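Local coordinates for protein superoxide dismutase (Chaetomium thermophilum, PDB 4BR6) that probably protects cells by converting toxic superoxide radicals into hydrogen peroxide and oxygen at a manganese centre, at residues A127-D132 / G136-V141; G94-A99 / I185-V190; Q32-G37 / W162-Y167. All blocks are in the same frame, centred on the assembly; numbering follows the deposited sequence.

Contact 1: A127-D132 / G136-V141; sequences AWLAKD and GNLAIV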
loop_
_atom_site.group_PDB
_atom_site.type_symbol
_atom_site.label_atom_id
_atom_site.label_comp_id
_atom_site.label_asym_id
_atom_site.label_seq_id
_atom_site.Cartn_x
_atom_site.Cartn_y
_atom_site.Cartn_z
ATOM N N ALA B 127 -6.684 -13.878 -6.786
ATOM C CA ALA B 127 -8.023 -13.478 -7.234
ATOM C C ALA B 127 -9.054 -14.428 -6.627
ATOM O O ALA B 127 -8.795 -15.629 -6.463
ATOM C CB ALA B 127 -8.134 -13.458 -8.763
ATOM N N TRP B 128 -10.218 -13.868 -6.296
ATOM C CA TRP B 128 -11.295 -14.595 -5.650
ATOM C C TRP B 128 -12.611 -14.294 -6.321
ATOM O O TRP B 128 -12.856 -13.162 -6.723
ATOM C CB TRP B 128 -11.427 -14.174 -4.195
ATOM C CG TRP B 128 -10.210 -14.464 -3.368
ATOM C CD1 TRP B 128 -9.104 -13.691 -3.231
ATOM C CD2 TRP B 128 -9.988 -15.630 -2.570
ATOM N NE1 TRP B 128 -8.201 -14.297 -2.390
ATOM C CE2 TRP B 128 -8.721 -15.490 -1.975
ATOM C CE3 TRP B 128 -10.737 -16.777 -2.305
ATOM C CZ2 TRP B 128 -8.190 -16.452 -1.134
ATOM C CZ3 TRP B 128 -10.208 -17.732 -1.465
ATOM C CH2 TRP B 128 -8.948 -17.564 -0.891
ATOM N N LEU B 129 -13.446 -15.322 -6.447
ATOM C CA LEU B 129 -14.880 -15.141 -6.565
ATOM C C LEU B 129 -15.388 -14.963 -5.135
ATOM O O LEU B 129 -15.154 -15.819 -4.281
ATOM C CB LEU B 129 -15.528 -16.380 -7.186
ATOM C CG LEU B 129 -17.059 -16.449 -7.163
ATOM C CD1 LEU B 129 -17.672 -15.273 -7.912
ATOM C CD2 LEU B 129 -17.521 -17.771 -7.750
ATOM N N ALA B 130 -16.066 -13.859 -4.848
ATOM C CA ALA B 130 -16.543 -13.613 -3.492
ATOM C C ALA B 130 -18.013 -13.228 -3.498
ATOM O O ALA B 130 -18.535 -12.781 -4.514
ATOM C CB ALA B 130 -15.719 -12.546 -2.812
ATOM N N LYS B 131 -18.657 -13.377 -2.345
ATOM C CA LYS B 131 -20.088 -13.123 -2.210
ATOM C C LYS B 131 -20.393 -12.082 -1.136
ATOM O O LYS B 131 -19.996 -12.238 0.025
ATOM C CB LYS B 131 -20.808 -14.419 -1.854
ATOM C CG LYS B 131 -22.317 -14.293 -1.809
ATOM C CD LYS B 131 -22.965 -15.633 -1.483
ATOM C CE LYS B 131 -24.474 -15.569 -1.581
ATOM N NZ LYS B 131 -25.123 -16.825 -1.105
ATOM N N ASP B 132 -21.113 -11.032 -1.522
ATOM C CA ASP B 132 -21.509 -9.985 -0.576
ATOM C C ASP B 132 -22.399 -10.578 0.503
ATOM O O ASP B 132 -23.373 -11.264 0.205
ATOM C CB ASP B 132 -22.246 -8.848 -1.291
ATOM C CG ASP B 132 -22.599 -7.706 -0.359
ATOM O OD1 ASP B 132 -23.555 -7.851 0.424
ATOM O OD2 ASP B 132 -21.913 -6.671 -0.398
ATOM N N GLY B 136 -25.799 -10.981 -1.409
ATOM C CA GLY B 136 -25.454 -12.217 -2.085
ATOM C C GLY B 136 -24.868 -12.033 -3.476
ATOM O O GLY B 136 -24.438 -12.992 -4.105
ATOM N N ASN B 137 -24.829 -10.799 -3.957
ATOM C CA ASN B 137 -24.241 -10.536 -5.258
ATOM C C ASN B 137 -22.792 -11.026 -5.315
ATOM O O ASN B 137 -22.061 -10.905 -4.343
ATOM C CB ASN B 137 -24.299 -9.048 -5.587
ATOM C CG ASN B 137 -25.713 -8.539 -5.759
ATOM O OD1 ASN B 137 -26.652 -9.308 -5.936
ATOM N ND2 ASN B 137 -25.867 -7.220 -5.718
ATOM N N LEU B 138 -22.400 -11.604 -6.448
ATOM C CA LEU B 138 -21.045 -12.122 -6.650
ATOM C C LEU B 138 -20.131 -11.119 -7.361
ATOM O O LEU B 138 -20.586 -10.334 -8.185
ATOM C CB LEU B 138 -21.093 -13.403 -7.493
ATOM C CG LEU B 138 -21.907 -14.574 -6.955
ATOM C CD1 LEU B 138 -21.771 -15.728 -7.914
ATOM C CD2 LEU B 138 -21.452 -14.949 -5.543
ATOM N N ALA B 139 -18.837 -11.167 -7.061
ATOM C CA ALA B 139 -17.866 -10.319 -7.737
ATOM C C ALA B 139 -16.500 -10.983 -7.779
ATOM O O ALA B 139 -16.244 -11.959 -7.069
ATOM C CB ALA B 139 -17.772 -8.949 -7.059
ATOM N N ILE B 140 -15.630 -10.453 -8.630
ATOM C CA ILE B 140 -14.234 -10.861 -8.662
ATOM C C ILE B 140 -13.413 -9.756 -7.986
ATOM O O ILE B 140 -13.490 -8.597 -8.378
ATOM C CB ILE B 140 -13.765 -11.087 -10.126
ATOM C CG1 ILE B 140 -14.540 -12.248 -10.749
ATOM C CG2 ILE B 140 -12.252 -11.349 -10.201
ATOM C CD1 ILE B 140 -14.606 -12.195 -12.266
ATOM N N VAL B 141 -12.660 -10.109 -6.948
ATOM C CA VAL B 141 -11.775 -9.151 -6.309
ATOM C C VAL B 141 -10.366 -9.679 -6.411
ATOM O O VAL B 141 -10.164 -10.869 -6.637
ATOM C CB VAL B 141 -12.130 -8.918 -4.829
ATOM C CG1 VAL B 141 -13.561 -8.364 -4.713
ATOM C CG2 VAL B 141 -11.955 -10.210 -4.008
#
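Asp-132 N gives its hydrogen to Asn-137 O over 3.0 Å, and the N-H...O angle of 175° makes this the straightest of the six backbone bonds that join 127-132 to 136-141. Two reciprocal pairs follow: Ala-130 with Ala-139, where Ala-130 N lies 2.9 Å from Ala-139 O, and Trp-128 with Val-141. At the turn, Gly-136 N reaches Asp-132 O at 2.9 Å, but the bond is bent to 134°. The register of the bonded pairs identifies an antiparallel beta hairpin, built from the edge and middle strands of the three-stranded sheet in the C-terminal domain. Lys-131 packs across the turn: with CG anti to the backbone N and the chain extended beyond it, CG sits 3.4 Å from Gly-136 O and CE 3.5 Å from Gly-136 CA. Its NZ bonds to the carbonyls of Phe-194 and Ala-197, and it makes a cation-pi contact with the Phe-194 ring. With an alanine here, those two carbonyls would probably lose their ammonium donor and the glycine its covering methylenes. On the same face, Leu-138 CD2 touches Lys-131 CB at 3.8 Å, and the Leu-129 and Leu-138 side chains lie aslant, Leu-129 CD1 3.9 Å from Leu-138 CB; helix 94-104 covers Leu-138 and Ile-140. On the reverse face, Trp-128 CB meets Val-141 CG2 at 4.0 Å, while the indole packs on Pro-155 and Val-149.

Contact 2: G94-A99 / I185-V190; sequences GALKKA and INWKTV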
loop_
_atom_site.group_PDB
_atom_site.type_symbol
_atom_site.label_atom_id
_atom_site.label_comp_id
_atom_site.label_asym_id
_atom_site.label_seq_id
_atom_site.Cartn_x
_atom_site.Cartn_y
_atom_site.Cartn_z
ATOM N N GLY B 94 -26.886 -25.782 -10.381
ATOM C CA GLY B 94 -27.846 -25.420 -9.354
ATOM C C GLY B 94 -27.874 -23.931 -9.080
ATOM O O GLY B 94 -27.752 -23.123 -10.000
ATOM N N ALA B 95 -28.017 -23.579 -7.806
ATOM C CA ALA B 95 -28.168 -22.188 -7.385
ATOM C C ALA B 95 -26.927 -21.382 -7.688
ATOM O O ALA B 95 -27.006 -20.177 -7.914
ATOM C CB ALA B 95 -28.468 -22.107 -5.890
ATOM N N LEU B 96 -25.781 -22.047 -7.667
ATOM C CA LEU B 96 -24.522 -21.376 -7.913
ATOM C C LEU B 96 -24.482 -20.915 -9.362
ATOM O O LEU B 96 -24.255 -19.729 -9.624
ATOM C CB LEU B 96 -23.348 -22.293 -7.591
ATOM C CG LEU B 96 -21.937 -21.715 -7.759
ATOM C CD1 LEU B 96 -21.789 -20.326 -7.156
ATOM C CD2 LEU B 96 -20.979 -22.671 -7.104
ATOM N N LYS B 97 -24.732 -21.848 -10.285
ATOM C CA LYS B 97 -24.733 -21.560 -11.722
ATOM C C LYS B 97 -25.643 -20.384 -12.066
ATOM O O LYS B 97 -25.281 -19.530 -12.886
ATOM C CB LYS B 97 -25.150 -22.796 -12.527
ATOM C CG LYS B 97 -25.430 -22.515 -14.012
ATOM C CD LYS B 97 -25.166 -23.754 -14.875
ATOM C CE LYS B 97 -25.298 -23.490 -16.378
ATOM N NZ LYS B 97 -26.714 -23.319 -16.812
ATOM N N LYS B 98 -26.818 -20.345 -11.440
ATOM C CA LYS B 98 -27.768 -19.271 -11.677
ATOM C C LYS B 98 -27.252 -17.954 -11.112
ATOM O O LYS B 98 -27.545 -16.885 -11.653
ATOM C CB LYS B 98 -29.139 -19.603 -11.079
ATOM C CG LYS B 98 -29.940 -20.618 -11.887
ATOM C CD LYS B 98 -31.400 -20.183 -12.110
ATOM C CE LYS B 98 -31.522 -19.047 -13.138
ATOM N NZ LYS B 98 -32.934 -18.736 -13.534
ATOM N N ALA B 99 -26.495 -18.030 -10.021
ATOM C CA ALA B 99 -25.925 -16.833 -9.401
ATOM C C ALA B 99 -24.770 -16.309 -10.241
ATOM O O ALA B 99 -24.629 -15.097 -10.434
ATOM C CB ALA B 99 -25.447 -17.127 -7.988
ATOM N N ILE B 185 -10.655 -27.124 -10.495
ATOM C CA ILE B 185 -11.418 -26.372 -9.484
ATOM C C ILE B 185 -12.584 -27.188 -8.933
ATOM O O ILE B 185 -13.423 -27.640 -9.692
ATOM C CB ILE B 185 -12.013 -25.055 -10.059
ATOM C CG1 ILE B 185 -10.895 -24.132 -10.541
ATOM C CG2 ILE B 185 -12.881 -24.337 -9.016
ATOM C CD1 ILE B 185 -9.905 -23.745 -9.463
ATOM N N ASN B 186 -12.653 -27.347 -7.610
ATOM C CA ASN B 186 -13.740 -28.108 -6.995
ATOM C C ASN B 186 -15.015 -27.271 -6.824
ATOM O O ASN B 186 -15.183 -26.584 -5.823
ATOM C CB ASN B 186 -13.320 -28.689 -5.642
ATOM C CG ASN B 186 -14.301 -29.719 -5.130
ATOM O OD1 ASN B 186 -15.469 -29.698 -5.501
ATOM N ND2 ASN B 186 -13.827 -30.648 -4.301
ATOM N N TRP B 187 -15.931 -27.358 -7.788
ATOM C CA TRP B 187 -17.131 -26.524 -7.760
ATOM C C TRP B 187 -18.158 -27.036 -6.777
ATOM O O TRP B 187 -19.148 -26.374 -6.514
ATOM C CB TRP B 187 -17.756 -26.379 -9.146
ATOM C CG TRP B 187 -16.914 -25.529 -10.022
ATOM C CD1 TRP B 187 -16.159 -25.933 -11.068
ATOM C CD2 TRP B 187 -16.702 -24.122 -9.891
ATOM N NE1 TRP B 187 -15.495 -24.866 -11.615
ATOM C CE2 TRP B 187 -15.811 -23.743 -10.906
ATOM C CE3 TRP B 187 -17.178 -23.148 -9.011
ATOM C CZ2 TRP B 187 -15.397 -22.436 -11.074
ATOM C CZ3 TRP B 187 -16.765 -21.857 -9.184
ATOM C CH2 TRP B 187 -15.885 -21.509 -10.206
ATOM N N LYS B 188 -17.913 -28.211 -6.218
ATOM C CA LYS B 188 -18.762 -28.712 -5.147
ATOM C C LYS B 188 -18.412 -27.989 -3.845
ATOM O O LYS B 188 -19.288 -27.618 -3.073
ATOM C CB LYS B 188 -18.619 -30.230 -5.020
ATOM C CG LYS B 188 -19.262 -30.837 -3.788
ATOM C CD LYS B 188 -19.682 -32.291 -4.012
ATOM C CE LYS B 188 -18.618 -33.119 -4.708
ATOM N NZ LYS B 188 -17.314 -33.110 -3.997
ATOM N N THR B 189 -17.130 -27.755 -3.611
ATOM C CA THR B 189 -16.723 -26.980 -2.436
ATOM C C THR B 189 -17.282 -25.562 -2.527
ATOM O O THR B 189 -17.792 -25.029 -1.555
ATOM C CB THR B 189 -15.193 -26.890 -2.306
ATOM O OG1 THR B 189 -14.652 -28.199 -2.147
ATOM C CG2 THR B 189 -14.791 -26.045 -1.118
ATOM N N VAL B 190 -17.163 -24.952 -3.701
ATOM C CA VAL B 190 -17.616 -23.575 -3.901
ATOM C C VAL B 190 -19.101 -23.434 -3.606
ATOM O O VAL B 190 -19.521 -22.472 -2.986
ATOM C CB VAL B 190 -17.359 -23.109 -5.350
ATOM C CG1 VAL B 190 -17.846 -21.669 -5.562
ATOM C CG2 VAL B 190 -15.886 -23.258 -5.687
#
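Leu-96 CD2 and Val-190 CG1 meet at 3.6 Å, the closest approach in a contact between apolar side chains that buries just 108 Å² between 94-99 and 185-190. One methyl does all the work on the first helix. Leu-96 holds CG anti to its backbone nitrogen (chi1 -178°), which extends the side chain toward the second helix, where the CA atoms of Leu-96 and Val-190 stand 8.3 Å apart. The two side chains cross at about a right angle, and Val-190 CB is also near, 4.0 Å from CD2. The same CD2 lies 4.2 Å from the backbone O of Trp-187 and comes obliquely to its indole, 4.3 Å from CE3, so it lies against two residues one helical turn apart. Around this tight point, Ala-191 and Phe-194 add to the cover on Leu-96, and Leu-156 and Met-157 of strand 153-160 pack on Val-190. Behind the indole, Ile-185 CG2 rests 3.5 Å above one face, offset toward the rim.

Away from that point the packing thins out. Lys-98 and Lys-188 are exposed, and Lys-97 forms a salt bridge with Glu-101 of its own helix. The start of the second helix is fixed by Asn-186, an N-cap whose OD1 accepts from Lys-188 N at 2.9 Å and from Thr-189 N at 3.2 Å, the latter donor standing above the carbonyl plane. This joining of helix 94-104 to the C-terminal helix 187-195, beside the three-stranded sheet, belongs to the alpha/beta C-terminal domain of iron/manganese superoxide dismutases.

Contact 3: Q32-G37 / W162-Y167; sequences QTYVNG and WEHAYY. With MN3 (manganese (III) ion), chain I.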
loop_
_atom_site.group_PDB
_atom_site.type_symbol
_atom_site.label_atom_id
_atom_site.label_comp_id
_atom_site.label_asym_id
_atom_site.label_seq_id
_atom_site.Cartn_x
_atom_site.Cartn_y
_atom_site.Cartn_z
ATOM N N GLN B 32 3.285 -24.395 5.191
ATOM C CA GLN B 32 3.812 -24.752 6.500
ATOM C C GLN B 32 4.503 -23.546 7.134
ATOM O O GLN B 32 4.384 -23.312 8.336
ATOM C CB GLN B 32 4.806 -25.908 6.377
ATOM C CG GLN B 32 5.369 -26.433 7.701
ATOM C CD GLN B 32 4.334 -27.153 8.548
ATOM O OE1 GLN B 32 3.876 -28.244 8.195
ATOM N NE2 GLN B 32 3.970 -26.554 9.682
ATOM N N THR B 33 5.237 -22.795 6.315
ATOM C CA THR B 33 5.940 -21.597 6.767
ATOM C C THR B 33 4.959 -20.567 7.330
ATOM O O THR B 33 5.236 -19.919 8.343
ATOM C CB THR B 33 6.736 -20.980 5.598
ATOM O OG1 THR B 33 7.595 -21.980 5.046
ATOM C CG2 THR B 33 7.569 -19.785 6.040
ATOM N N TYR B 34 3.808 -20.438 6.676
ATOM C CA TYR B 34 2.754 -19.522 7.116
ATOM C C TYR B 34 2.115 -19.973 8.427
ATOM O O TYR B 34 1.821 -19.145 9.288
ATOM C CB TYR B 34 1.666 -19.390 6.037
ATOM C CG TYR B 34 2.116 -18.672 4.776
ATOM C CD1 TYR B 34 2.850 -17.499 4.831
ATOM C CD2 TYR B 34 1.811 -19.186 3.530
ATOM C CE1 TYR B 34 3.261 -16.865 3.669
ATOM C CE2 TYR B 34 2.212 -18.559 2.386
ATOM C CZ TYR B 34 2.929 -17.411 2.451
ATOM O OH TYR B 34 3.303 -16.830 1.267
ATOM N N VAL B 35 1.891 -21.278 8.578
ATOM C CA VAL B 35 1.393 -21.821 9.841
ATOM C C VAL B 35 2.339 -21.471 10.998
ATOM O O VAL B 35 1.905 -20.962 12.036
ATOM C CB VAL B 35 1.205 -23.364 9.768
ATOM C CG1 VAL B 35 0.948 -23.968 11.160
ATOM C CG2 VAL B 35 0.060 -23.707 8.824
ATOM N N ASN B 36 3.627 -21.742 10.822
ATOM C CA ASN B 36 4.586 -21.527 11.898
ATOM C C ASN B 36 4.661 -20.046 12.252
ATOM O O ASN B 36 4.746 -19.671 13.435
ATOM C CB ASN B 36 5.968 -22.044 11.498
ATOM C CG ASN B 36 5.983 -23.540 11.222
ATOM O OD1 ASN B 36 5.165 -24.293 11.746
ATOM N ND2 ASN B 36 6.919 -23.974 10.403
ATOM N N GLY B 37 4.607 -19.211 11.215
ATOM C CA GLY B 37 4.695 -17.772 11.375
ATOM C C GLY B 37 3.485 -17.256 12.117
ATOM O O GLY B 37 3.593 -16.351 12.929
ATOM N N TRP B 162 0.651 -15.857 -6.985
ATOM C CA TRP B 162 2.073 -15.779 -6.679
ATOM C C TRP B 162 2.801 -16.661 -7.683
ATOM O O TRP B 162 2.260 -17.660 -8.131
ATOM C CB TRP B 162 2.384 -16.299 -5.272
ATOM C CG TRP B 162 1.967 -15.409 -4.133
ATOM C CD1 TRP B 162 0.717 -14.936 -3.868
ATOM C CD2 TRP B 162 2.811 -14.916 -3.085
ATOM N NE1 TRP B 162 0.735 -14.163 -2.737
ATOM C CE2 TRP B 162 2.006 -14.142 -2.234
ATOM C CE3 TRP B 162 4.170 -15.050 -2.798
ATOM C CZ2 TRP B 162 2.519 -13.493 -1.108
ATOM C CZ3 TRP B 162 4.674 -14.402 -1.675
ATOM C CH2 TRP B 162 3.852 -13.644 -0.847
ATOM N N GLU B 163 4.033 -16.301 -8.030
ATOM C CA GLU B 163 4.772 -17.043 -9.032
ATOM C C GLU B 163 5.090 -18.470 -8.584
ATOM O O GLU B 163 5.232 -19.369 -9.408
ATOM C CB GLU B 163 6.037 -16.273 -9.405
ATOM C CG GLU B 163 5.701 -14.990 -10.186
ATOM C CD GLU B 163 6.891 -14.066 -10.425
ATOM O OE1 GLU B 163 7.787 -13.965 -9.555
ATOM O OE2 GLU B 163 6.932 -13.432 -11.492
ATOM N N HIS B 164 5.168 -18.707 -7.278
ATOM C CA HIS B 164 5.468 -20.064 -6.814
ATOM C C HIS B 164 4.296 -21.005 -7.084
ATOM O O HIS B 164 4.434 -22.216 -6.969
ATOM C CB HIS B 164 5.844 -20.100 -5.329
ATOM C CG HIS B 164 4.749 -19.663 -4.413
ATOM N ND1 HIS B 164 4.898 -18.621 -3.524
ATOM C CD2 HIS B 164 3.494 -20.134 -4.237
ATOM C CE1 HIS B 164 3.780 -18.467 -2.840
ATOM N NE2 HIS B 164 2.914 -19.373 -3.254
ATOM N N ALA B 165 3.143 -20.452 -7.448
ATOM C CA ALA B 165 1.987 -21.276 -7.753
ATOM C C ALA B 165 2.091 -21.914 -9.152
ATOM O O ALA B 165 1.311 -22.806 -9.475
ATOM C CB ALA B 165 0.698 -20.465 -7.625
ATOM N N TYR B 166 3.048 -21.470 -9.968
ATOM C CA TYR B 166 3.121 -21.918 -11.369
ATOM C C TYR B 166 4.484 -21.919 -12.044
ATOM O O TYR B 166 4.641 -22.537 -13.087
ATOM C CB TYR B 166 2.181 -21.091 -12.245
ATOM C CG TYR B 166 2.441 -19.582 -12.266
ATOM C CD1 TYR B 166 3.362 -19.014 -13.142
ATOM C CD2 TYR B 166 1.736 -18.728 -11.430
ATOM C CE1 TYR B 166 3.583 -17.636 -13.160
ATOM C CE2 TYR B 166 1.947 -17.357 -11.451
ATOM C CZ TYR B 166 2.866 -16.815 -12.312
ATOM O OH TYR B 166 3.057 -15.446 -12.318
ATOM N N TYR B 167 5.472 -21.244 -11.478
ATOM C CA TYR B 167 6.684 -20.966 -12.260
ATOM C C TYR B 167 7.488 -22.211 -12.650
ATOM O O TYR B 167 8.033 -22.266 -13.749
ATOM C CB TYR B 167 7.604 -19.966 -11.560
ATOM C CG TYR B 167 8.353 -19.061 -12.524
ATOM C CD1 TYR B 167 9.546 -19.472 -13.113
ATOM C CD2 TYR B 167 7.863 -17.806 -12.857
ATOM C CE1 TYR B 167 10.228 -18.653 -13.993
ATOM C CE2 TYR B 167 8.543 -16.985 -13.740
ATOM C CZ TYR B 167 9.718 -17.415 -14.293
ATOM O OH TYR B 167 10.403 -16.610 -15.154
HETATM MN MN MN3 I . 0.710 -19.598 -2.518
HETATM O O HOH W 1 1.350 -17.302 -1.697
#
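Tyr-34 stands on a regular alpha-helix (phi -68°, psi -40°), whereas Trp-162, facing it, is extended (psi 149°) and runs into the 3-10 segment 163-165 that carries His-164, with Ala-165 N bonded to Trp-162 O at 3.0 Å. The Tyr-34 and Trp-162 side chains come from opposite directions. Tyr-34 carries CG anti to its carbonyl carbon, a torsion that swings the phenol across to the metal site. The phenol oxygen ends over one face of the indole, offset toward the six-membered rim, with OH 3.9 Å from Trp-162 CH2. Water 1 lies over the same face, 3.0 Å above its plane, so the indole forms a flat wall behind the solvent ligand. That water is 2.5 Å from the manganese, and His-164 NE2 binds the metal at 2.3 Å. His-26, His-74 and Asp-160 complete the site, giving four protein ligands and one water. Within the segment, Trp-162 CB rests 3.5 Å above one face of the His-164 ring. Tyr-34 OH approaches the same ring only loosely and obliquely, at 4.4 Å from CE1.

The polar ends are held from outside: Tyr-34 OH by Gln-146 NE2, and Trp-162 NE1 by Asn-145 O. His-164 ND1 bonds to Glu-163 OE2 of the third subunit, so the imidazole is held at both nitrogens, and Glu-163 here returns the bond to that subunit's His-164, the paired glutamate-histidine bridge known from this family, which links the two metal sites. In the fold, the contact brings the long helix 20-50 of the alpha-hairpin domain to the loop between strand 153-160 and helix 167-170, while Phe-66 of helix 61-79 touches Trp-162.

Contacts 1 and 2 both belong to the C-terminal domain and touch directly: Leu-138 CD1 packs on Ala-99 C at 3.8 Å, and their centres are about 13 Å apart. Contact 3 instead joins the two domains around the manganese, and its centre lies about 23 Å from that of contact 1 and 27 Å from that of contact 2, on the other side of the chain's centre from both. Contact 1 comes nearer the metal at one end, where the side chain of Trp-128 is about 10 Å from the ion and about 8 Å from those of the ligands Asp-160 and His-74. Along the sequence, the segments of contacts 2 and 3 alternate, and both contacts span the hairpin of contact 1.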